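Local coordinates for protein exosome complex component Rrp42 (Methanothermobacter thermautotrophicus, PDB 2WNR) that serves as a probably non-catalytic subunit of the archaeal exosome, an RNA-degrading complex, where it probably helps shape the active site of its partner Rrp41, at residues Ser51-Val62 with Asp147-Thr158. Residues are numbered along the deposited sequence; the frame is centred on the assembly and turned at random.
Sequences SRVKLGNTQIIV and DGNLFDAAVLAT
Ala-157 sets its CB between two valines of the hairpin, 3.5 Å from CG2 of Val-53 and, on the neighbouring strand, equally near CG2 of Val-62. One turn earlier in the helix, Ala-153 does the same work between Leu-55, whose CD2 leans on its backbone N and CB, and Ile-60. The CD1 of Ile-60 runs on past that methyl to the backbone of Ala-154, 3.5 Å from its N. With alanines at both main contact points, the helix axis lies only 7.8 Å from strand 51-55. This is the beta-alpha layering of the RNase PH fold: the hairpin 51-62, closed by a type II' turn, lies along helix 150-158, whose axis makes 30° with strand 58-62, while helix 102-117 packs beside Ala-154 and Thr-158. At one end of the apolar strip, Ser-51 OG donates to Ala-157 O over 2.6 Å. At the other end, Asn-149 caps the helix, its OD1 accepting from Asp-152 N and its ND2 donating to Asp-152 OD2, while Thr-197 binds the other oxygen, OD1. Ahead of the cap, Thr-58 OG1 accepts from Asp-147 N at 2.8 Å and donates to Gly-148 O, which also receives Arg-35. With OG1 anti to the carbonyl carbon (chi1 -66°), the hydroxyl meets the loop while CG2 faces Leu-150 and Ala-153. A valine here would probably leave Asp-147 N without its acceptor and loosen the loop's hold on the hairpin. Outermost, Asn-57 lies alongside Asp-147, their planes 14° apart, joined by a weak ND2-OD2 bond and by a water linking Asn-57 N to that same OD2.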
ATOM      1  N   SER A  51      28.777  -2.424  -8.856  1.00 19.60           N
ATOM      2  CA  SER A  51      29.615  -3.614  -8.692  1.00 21.01           C
ATOM      3  C   SER A  51      28.834  -4.904  -8.885  1.00 20.88           C
ATOM      4  O   SER A  51      27.633  -4.944  -8.686  1.00 21.91           O
ATOM      5  CB  SER A  51      30.281  -3.626  -7.311  1.00 21.95           C
ATOM      6  OG  SER A  51      29.344  -3.900  -6.278  1.00 24.55           O
ATOM      7  N   ARG A  52      29.533  -5.956  -9.278  1.00 21.44           N
ATOM      8  CA  ARG A  52      28.958  -7.291  -9.379  1.00 22.35           C
ATOM      9  C   ARG A  52      29.871  -8.236  -8.601  1.00 22.30           C
ATOM     10  O   ARG A  52      31.043  -8.414  -8.958  1.00 23.18           O
ATOM     11  CB  ARG A  52      28.828  -7.717 -10.849  1.00 21.98           C
ATOM     12  CG  ARG A  52      28.226  -9.095 -11.060  1.00 25.01           C
ATOM     13  CD  ARG A  52      28.588  -9.672 -12.429  1.00 33.70           C
ATOM     14  NE  ARG A  52      27.441  -9.770 -13.335  1.00 41.59           N
ATOM     15  CZ  ARG A  52      27.307  -9.103 -14.481  1.00 46.43           C
ATOM     16  NH1 ARG A  52      28.255  -8.270 -14.897  1.00 49.06           N
ATOM     17  NH2 ARG A  52      26.221  -9.278 -15.224  1.00 47.09           N
ATOM     18  N   VAL A  53      29.342  -8.813  -7.523  1.00 21.76           N
ATOM     19  CA  VAL A  53      30.106  -9.760  -6.708  1.00 21.85           C
ATOM     20  C   VAL A  53      29.548 -11.179  -6.821  1.00 22.53           C
ATOM     21  O   VAL A  53      28.337 -11.401  -6.741  1.00 22.77           O
ATOM     22  CB  VAL A  53      30.186  -9.325  -5.223  1.00 21.15           C
ATOM     23  CG1 VAL A  53      30.728 -10.452  -4.345  1.00 21.04           C
ATOM     24  CG2 VAL A  53      31.066  -8.116  -5.086  1.00 24.00           C
ATOM     25  N   LYS A  54      30.450 -12.130  -7.032  1.00 22.51           N
ATOM     26  CA  LYS A  54      30.115 -13.544  -6.998  1.00 21.80           C
ATOM     27  C   LYS A  54      30.903 -14.202  -5.877  1.00 22.11           C
ATOM     28  O   LYS A  54      32.131 -14.134  -5.837  1.00 22.47           O
ATOM     29  CB  LYS A  54      30.416 -14.220  -8.334  1.00 20.91           C
ATOM     30  CG  LYS A  54      29.409 -13.926  -9.427  1.00 20.99           C
ATOM     31  CD  LYS A  54      29.645 -14.801 -10.664  1.00 23.47           C
ATOM     32  CE  LYS A  54      29.164 -16.229 -10.424  1.00 27.77           C
ATOM     33  NZ  LYS A  54      29.331 -17.112 -11.614  1.00 28.31           N
ATOM     34  N   LEU A  55      30.178 -14.819  -4.956  1.00 21.91           N
ATOM     35  CA  LEU A  55      30.770 -15.522  -3.838  1.00 22.72           C
ATOM     36  C   LEU A  55      30.253 -16.951  -3.964  1.00 22.75           C
ATOM     37  O   LEU A  55      29.111 -17.242  -3.631  1.00 23.58           O
ATOM     38  CB  LEU A  55      30.366 -14.842  -2.513  1.00 21.89           C
ATOM     39  CG  LEU A  55      30.565 -15.523  -1.151  1.00 24.79           C
ATOM     40  CD1 LEU A  55      31.995 -15.997  -0.935  1.00 25.55           C
ATOM     41  CD2 LEU A  55      30.139 -14.597  -0.016  1.00 25.31           C
ATOM     42  N   GLY A  56      31.091 -17.836  -4.482  1.00 23.07           N
ATOM     43  CA  GLY A  56      30.598 -19.101  -4.997  1.00 22.56           C
ATOM     44  C   GLY A  56      29.661 -18.739  -6.129  1.00 23.55           C
ATOM     45  O   GLY A  56      30.044 -18.006  -7.043  1.00 25.13           O
ATOM     46  N   ASN A  57      28.425 -19.214  -6.056  1.00 22.93           N
ATOM     47  CA  ASN A  57      27.428 -18.881  -7.068  1.00 22.49           C
ATOM     48  C   ASN A  57      26.492 -17.762  -6.645  1.00 22.58           C
ATOM     49  O   ASN A  57      25.722 -17.258  -7.465  1.00 23.92           O
ATOM     50  CB  ASN A  57      26.622 -20.115  -7.465  1.00 22.69           C
ATOM     51  CG  ASN A  57      27.392 -21.039  -8.360  1.00 23.07           C
ATOM     52  OD1 ASN A  57      28.164 -20.593  -9.204  1.00 24.56           O
ATOM     53  ND2 ASN A  57      27.186 -22.342  -8.191  1.00 21.55           N
ATOM     54  N   THR A  58      26.544 -17.395  -5.368  1.00 21.64           N
ATOM     55  CA  THR A  58      25.761 -16.285  -4.850  1.00 22.11           C
ATOM     56  C   THR A  58      26.213 -15.016  -5.555  1.00 22.60           C
ATOM     57  O   THR A  58      27.383 -14.647  -5.505  1.00 22.74           O
ATOM     58  CB  THR A  58      25.894 -16.150  -3.305  1.00 22.50           C
ATOM     59  OG1 THR A  58      25.298 -17.292  -2.682  1.00 23.65           O
ATOM     60  CG2 THR A  58      25.191 -14.926  -2.798  1.00 21.33           C
ATOM     61  N   GLN A  59      25.273 -14.368  -6.229  1.00 22.92           N
ATOM     62  CA  GLN A  59      25.597 -13.226  -7.058  1.00 23.15           C
ATOM     63  C   GLN A  59      24.759 -12.012  -6.696  1.00 23.89           C
ATOM     64  O   GLN A  59      23.538 -12.097  -6.619  1.00 24.72           O
ATOM     65  CB  GLN A  59      25.420 -13.585  -8.528  1.00 22.25           C
ATOM     66  CG  GLN A  59      25.878 -12.508  -9.486  1.00 23.84           C
ATOM     67  CD  GLN A  59      25.900 -12.985 -10.914  1.00 24.61           C
ATOM     68  OE1 GLN A  59      25.943 -14.187 -11.182  1.00 28.35           O
ATOM     69  NE2 GLN A  59      25.885 -12.045 -11.843  1.00 26.53           N
ATOM     70  N   ILE A  60      25.426 -10.887  -6.476  1.00 22.71           N
ATOM     71  CA  ILE A  60      24.761  -9.648  -6.107  1.00 22.39           C
ATOM     72  C   ILE A  60      25.307  -8.512  -6.960  1.00 22.83           C
ATOM     73  O   ILE A  60      26.516  -8.370  -7.117  1.00 26.27           O
ATOM     74  CB  ILE A  60      24.961  -9.310  -4.596  1.00 22.31           C
ATOM     75  CG1 ILE A  60      24.214 -10.311  -3.714  1.00 21.96           C
ATOM     76  CG2 ILE A  60      24.487  -7.890  -4.268  1.00 20.80           C
ATOM     77  CD1 ILE A  60      24.420 -10.085  -2.241  1.00 21.88           C
ATOM     78  N   ILE A  61      24.407  -7.712  -7.516  1.00 22.20           N
ATOM     79  CA  ILE A  61      24.784  -6.476  -8.174  1.00 20.79           C
ATOM     80  C   ILE A  61      24.342  -5.282  -7.334  1.00 21.42           C
ATOM     81  O   ILE A  61      23.203  -5.220  -6.884  1.00 22.30           O
ATOM     82  CB  ILE A  61      24.181  -6.390  -9.567  1.00 21.66           C
ATOM     83  CG1 ILE A  61      24.808  -7.463 -10.463  1.00 18.59           C
ATOM     84  CG2 ILE A  61      24.374  -4.986 -10.149  1.00 19.31           C
ATOM     85  CD1 ILE A  61      24.016  -7.755 -11.687  1.00 21.58           C
ATOM     86  N   VAL A  62      25.255  -4.348  -7.108  1.00 20.73           N
ATOM     87  CA  VAL A  62      24.941  -3.165  -6.328  1.00 21.90           C
ATOM     88  C   VAL A  62      25.125  -1.920  -7.175  1.00 22.82           C
ATOM     89  O   VAL A  62      26.102  -1.794  -7.896  1.00 25.91           O
ATOM     90  CB  VAL A  62      25.800  -3.072  -5.041  1.00 21.91           C
ATOM     91  CG1 VAL A  62      25.543  -1.764  -4.304  1.00 22.10           C
ATOM     92  CG2 VAL A  62      25.519  -4.244  -4.127  1.00 18.58           C
ATOM     93  N   ASP A 147      22.977 -18.744  -3.443  1.00 23.74           N
ATOM     94  CA  ASP A 147      23.518 -20.078  -3.208  1.00 24.40           C
ATOM     95  C   ASP A 147      24.259 -20.098  -1.875  1.00 25.10           C
ATOM     96  O   ASP A 147      25.220 -20.845  -1.711  1.00 27.61           O
ATOM     97  CB  ASP A 147      24.440 -20.501  -4.368  1.00 23.29           C
ATOM     98  CG  ASP A 147      24.609 -22.021  -4.481  1.00 26.45           C
ATOM     99  OD1 ASP A 147      23.776 -22.773  -3.926  1.00 29.34           O
ATOM    100  OD2 ASP A 147      25.572 -22.479  -5.151  1.00 30.48           O
ATOM    101  N   GLY A 148      23.809 -19.273  -0.930  1.00 25.31           N
ATOM    102  CA  GLY A 148      24.409 -19.203   0.406  1.00 24.88           C
ATOM    103  C   GLY A 148      25.100 -17.886   0.749  1.00 24.86           C
ATOM    104  O   GLY A 148      25.861 -17.337  -0.052  1.00 25.33           O
ATOM    105  N   ASN A 149      24.839 -17.387   1.952  1.00 23.92           N
ATOM    106  CA  ASN A 149      25.588 -16.260   2.515  1.00 24.26           C
ATOM    107  C   ASN A 149      25.407 -14.960   1.733  1.00 24.61           C
ATOM    108  O   ASN A 149      26.278 -14.526   0.978  1.00 25.61           O
ATOM    109  CB  ASN A 149      27.075 -16.616   2.673  1.00 24.01           C
ATOM    110  CG  ASN A 149      27.850 -15.584   3.476  1.00 23.26           C
ATOM    111  OD1 ASN A 149      27.284 -14.634   4.017  1.00 23.81           O
ATOM    112  ND2 ASN A 149      29.161 -15.778   3.561  1.00 25.13           N
ATOM    113  N   LEU A 150      24.258 -14.344   1.936  1.00 24.35           N
ATOM    114  CA  LEU A 150      23.955 -13.085   1.327  1.00 23.61           C
ATOM    115  C   LEU A 150      24.750 -11.927   1.948  1.00 23.82           C
ATOM    116  O   LEU A 150      25.175 -11.017   1.250  1.00 23.54           O
ATOM    117  CB  LEU A 150      22.469 -12.850   1.500  1.00 25.07           C
ATOM    118  CG  LEU A 150      21.473 -13.086   0.362  1.00 23.53           C
ATOM    119  CD1 LEU A 150      21.808 -14.035  -0.795  1.00 21.95           C
ATOM    120  CD2 LEU A 150      20.049 -13.138   0.900  1.00 20.54           C
ATOM    121  N   PHE A 151      24.954 -11.984   3.258  1.00 23.96           N
ATOM    122  CA  PHE A 151      25.547 -10.884   4.012  1.00 24.36           C
ATOM    123  C   PHE A 151      26.959 -10.518   3.550  1.00 25.22           C
ATOM    124  O   PHE A 151      27.252  -9.334   3.304  1.00 25.26           O
ATOM    125  CB  PHE A 151      25.550 -11.195   5.513  1.00 23.13           C
ATOM    126  CG  PHE A 151      24.203 -11.518   6.059  1.00 23.81           C
ATOM    127  CD1 PHE A 151      23.397 -10.515   6.593  1.00 24.61           C
ATOM    128  CD2 PHE A 151      23.727 -12.824   6.038  1.00 26.44           C
ATOM    129  CE1 PHE A 151      22.132 -10.809   7.092  1.00 25.39           C
ATOM    130  CE2 PHE A 151      22.459 -13.131   6.536  1.00 24.04           C
ATOM    131  CZ  PHE A 151      21.661 -12.121   7.061  1.00 24.65           C
ATOM    132  N   ASP A 152      27.824 -11.531   3.441  1.00 25.30           N
ATOM    133  CA  ASP A 152      29.229 -11.294   3.125  1.00 24.90           C
ATOM    134  C   ASP A 152      29.360 -10.799   1.702  1.00 24.45           C
ATOM    135  O   ASP A 152      30.121  -9.873   1.442  1.00 26.31           O
ATOM    136  CB  ASP A 152      30.059 -12.551   3.355  1.00 24.63           C
ATOM    137  CG  ASP A 152      30.022 -13.019   4.799  1.00 27.21           C
ATOM    138  OD1 ASP A 152      29.424 -12.319   5.640  1.00 26.60           O
ATOM    139  OD2 ASP A 152      30.600 -14.090   5.098  1.00 27.27           O
ATOM    140  N   ALA A 153      28.584 -11.401   0.801  1.00 23.55           N
ATOM    141  CA  ALA A 153      28.500 -10.981  -0.597  1.00 22.70           C
ATOM    142  C   ALA A 153      27.943  -9.563  -0.722  1.00 23.37           C
ATOM    143  O   ALA A 153      28.436  -8.768  -1.527  1.00 23.75           O
ATOM    144  CB  ALA A 153      27.651 -11.950  -1.389  1.00 21.17           C
ATOM    145  N   ALA A 154      26.931  -9.255   0.090  1.00 23.70           N
ATOM    146  CA  ALA A 154      26.272  -7.949   0.056  1.00 22.40           C
ATOM    147  C   ALA A 154      27.198  -6.842   0.521  1.00 23.18           C
ATOM    148  O   ALA A 154      27.356  -5.839  -0.165  1.00 25.43           O
ATOM    149  CB  ALA A 154      24.989  -7.966   0.863  1.00 21.15           C
ATOM    150  N   VAL A 155      27.827  -7.036   1.671  1.00 22.89           N
ATOM    151  CA  VAL A 155      28.731  -6.028   2.226  1.00 23.18           C
ATOM    152  C   VAL A 155      29.893  -5.789   1.262  1.00 24.38           C
ATOM    153  O   VAL A 155      30.298  -4.651   1.014  1.00 25.31           O
ATOM    154  CB  VAL A 155      29.255  -6.445   3.623  1.00 22.42           C
ATOM    155  CG1 VAL A 155      30.408  -5.561   4.057  1.00 21.80           C
ATOM    156  CG2 VAL A 155      28.127  -6.395   4.643  1.00 19.97           C
ATOM    157  N   LEU A 156      30.401  -6.883   0.706  1.00 24.28           N
ATOM    158  CA  LEU A 156      31.524  -6.833  -0.214  1.00 24.17           C
ATOM    159  C   LEU A 156      31.187  -6.013  -1.463  1.00 24.23           C
ATOM    160  O   LEU A 156      31.983  -5.180  -1.891  1.00 23.19           O
ATOM    161  CB  LEU A 156      31.939  -8.255  -0.587  1.00 23.36           C
ATOM    162  CG  LEU A 156      33.245  -8.522  -1.337  1.00 24.96           C
ATOM    163  CD1 LEU A 156      34.391  -7.600  -0.898  1.00 26.07           C
ATOM    164  CD2 LEU A 156      33.626  -9.972  -1.134  1.00 24.00           C
ATOM    165  N   ALA A 157      30.000  -6.247  -2.021  1.00 23.88           N
ATOM    166  CA  ALA A 157      29.542  -5.566  -3.232  1.00 23.12           C
ATOM    167  C   ALA A 157      29.215  -4.086  -2.979  1.00 23.15           C
ATOM    168  O   ALA A 157      29.512  -3.231  -3.818  1.00 21.94           O
ATOM    169  CB  ALA A 157      28.339  -6.288  -3.826  1.00 21.73           C
ATOM    170  N   THR A 158      28.607  -3.794  -1.829  1.00 22.73           N
ATOM    171  CA  THR A 158      28.271  -2.432  -1.460  1.00 22.40           C
ATOM    172  C   THR A 158      29.542  -1.621  -1.265  1.00 24.46           C
ATOM    173  O   THR A 158      29.668  -0.532  -1.828  1.00 24.33           O
ATOM    174  CB  THR A 158      27.438  -2.394  -0.186  1.00 22.89           C
ATOM    175  OG1 THR A 158      26.334  -3.298  -0.314  1.00 24.34           O
ATOM    176  CG2 THR A 158      26.904  -0.980   0.063  1.00 23.03           C
TER
HETATM  177  O   HOH W   1      28.021 -21.442  -4.636  1.00 18.71           O